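Local coordinates for glycoside hydrolase YxiA (Bacillus licheniformis, PDB 3LV4), which probably hydrolyses alpha-1,5 linkages in L-arabinan, as a calcium-binding glycoside hydrolase of family 43, at residues V13-I18 with L76-V81. Residues are numbered along the deposited sequence; the frame is centred on the assembly and turned at random.
Sequences VHDPSI and LWAPDV
Ser17 turns OG anti to its own N (chi1 -157°) and Asp80 does the same with CG (chi1 -170°), which brings hydroxyl and carboxylate together between two strands. The serine donates a short hydrogen bond, OG to OD1 of Asp80 at 2.6 Å, arriving 44° out of the carboxylate plane. OD2 of Asp80 takes the backbone N-H of Thr151, so both oxygens of the buried acid are engaged. No direct backbone bond joins the segments; three waters bridge them instead. One donates to Asp15 O and to Pro79 O, 2.8 Å from the latter, another links Ser17 O to Val81 N, and the third reaches Ile18 O and Asp80 OD1. Strands 17-21 and 80-83 are each the first strand of a four-stranded antiparallel blade, neighbours in the five-bladed beta-propeller of family 43, and their starts lie near its centre, with a calcium ion whose nearest approach to the side chain of Ser17 is about 4 Å. At the upstream end Ala78 CB presses on Asp15 CB at 3.4 Å, touching the flank of the predicted proton acceptor. Ser30 OG holds OD2 of that aspartate, while Ala78 also packs against Asp148, the predicted pKa modulator.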
# COMPACT_ATOMS: atom_id res chain seq x y z
N VAL A 13 1.40 13.93 -0.93
CA VAL A 13 1.88 13.28 0.29
C VAL A 13 2.46 11.94 -0.13
O VAL A 13 1.71 11.00 -0.41
CB VAL A 13 0.75 13.05 1.34
CG1 VAL A 13 1.29 12.31 2.56
CG2 VAL A 13 0.12 14.36 1.76
N HIS A 14 3.78 11.86 -0.19
CA HIS A 14 4.45 10.63 -0.60
C HIS A 14 4.36 9.59 0.52
O HIS A 14 4.55 9.92 1.70
CB HIS A 14 5.92 10.93 -0.93
CG HIS A 14 6.52 10.00 -1.93
ND1 HIS A 14 6.38 10.17 -3.30
CD2 HIS A 14 7.29 8.89 -1.78
CE1 HIS A 14 7.02 9.21 -3.93
NE2 HIS A 14 7.58 8.42 -3.03
N ASP A 15 4.06 8.34 0.17
CA ASP A 15 4.01 7.25 1.14
C ASP A 15 2.97 7.49 2.24
O ASP A 15 3.28 7.38 3.44
CB ASP A 15 5.39 7.06 1.77
CG ASP A 15 6.50 7.05 0.73
OD1 ASP A 15 6.38 6.29 -0.27
OD2 ASP A 15 7.49 7.80 0.90
N PRO A 16 1.72 7.79 1.86
CA PRO A 16 0.70 8.18 2.83
C PRO A 16 0.31 7.06 3.80
O PRO A 16 0.02 5.93 3.38
CB PRO A 16 -0.50 8.53 1.94
CG PRO A 16 -0.30 7.64 0.74
CD PRO A 16 1.18 7.70 0.49
N SER A 17 0.29 7.39 5.09
CA SER A 17 -0.15 6.46 6.12
C SER A 17 -1.41 7.01 6.80
O SER A 17 -1.38 8.04 7.48
CB SER A 17 0.96 6.20 7.15
OG SER A 17 0.77 4.97 7.83
N ILE A 18 -2.53 6.31 6.59
CA ILE A 18 -3.85 6.79 7.00
C ILE A 18 -4.12 6.61 8.49
O ILE A 18 -3.72 5.62 9.11
CB ILE A 18 -4.96 6.06 6.18
CG1 ILE A 18 -6.33 6.72 6.38
CG2 ILE A 18 -5.03 4.57 6.54
CD1 ILE A 18 -6.53 7.98 5.57
N LEU A 76 12.96 13.41 6.12
CA LEU A 76 12.43 12.21 6.76
C LEU A 76 11.76 11.32 5.73
O LEU A 76 11.17 11.80 4.76
CB LEU A 76 11.43 12.59 7.86
CG LEU A 76 11.98 13.42 9.03
CD1 LEU A 76 10.85 14.03 9.88
CD2 LEU A 76 12.91 12.58 9.91
N TRP A 77 11.85 10.01 5.93
CA TRP A 77 11.17 9.07 5.05
C TRP A 77 9.80 8.70 5.60
O TRP A 77 9.21 9.47 6.37
CB TRP A 77 12.05 7.85 4.73
CG TRP A 77 13.10 8.17 3.67
CD1 TRP A 77 13.42 9.40 3.17
CD2 TRP A 77 13.95 7.24 2.98
NE1 TRP A 77 14.41 9.30 2.23
CE2 TRP A 77 14.75 7.98 2.09
CE3 TRP A 77 14.10 5.85 3.03
CZ2 TRP A 77 15.69 7.38 1.26
CZ3 TRP A 77 15.04 5.25 2.20
CH2 TRP A 77 15.82 6.02 1.33
N ALA A 78 9.27 7.54 5.20
CA ALA A 78 7.84 7.25 5.39
C ALA A 78 7.49 6.88 6.83
O ALA A 78 7.94 5.85 7.34
CB ALA A 78 7.39 6.14 4.42
N PRO A 79 6.67 7.71 7.49
CA PRO A 79 6.34 7.48 8.90
C PRO A 79 5.06 6.65 9.07
O PRO A 79 4.37 6.32 8.11
CB PRO A 79 6.05 8.89 9.39
CG PRO A 79 5.30 9.48 8.22
CD PRO A 79 6.04 8.95 6.99
N ASP A 80 4.75 6.34 10.32
CA ASP A 80 3.38 6.00 10.67
C ASP A 80 2.97 6.81 11.89
O ASP A 80 3.80 7.13 12.73
CB ASP A 80 3.22 4.51 10.97
CG ASP A 80 1.76 4.10 11.09
OD1 ASP A 80 0.92 4.74 10.43
OD2 ASP A 80 1.46 3.15 11.85
N VAL A 81 1.70 7.16 11.96
CA VAL A 81 1.15 7.73 13.19
C VAL A 81 0.04 6.81 13.66
O VAL A 81 -0.82 6.41 12.87
CB VAL A 81 0.60 9.15 12.97
CG1 VAL A 81 -0.11 9.64 14.23
CG2 VAL A 81 1.73 10.09 12.57
O HOH W 1 3.96 5.65 5.40
O HOH W 2 -0.66 7.34 10.09
O HOH W 3 -1.72 3.89 9.66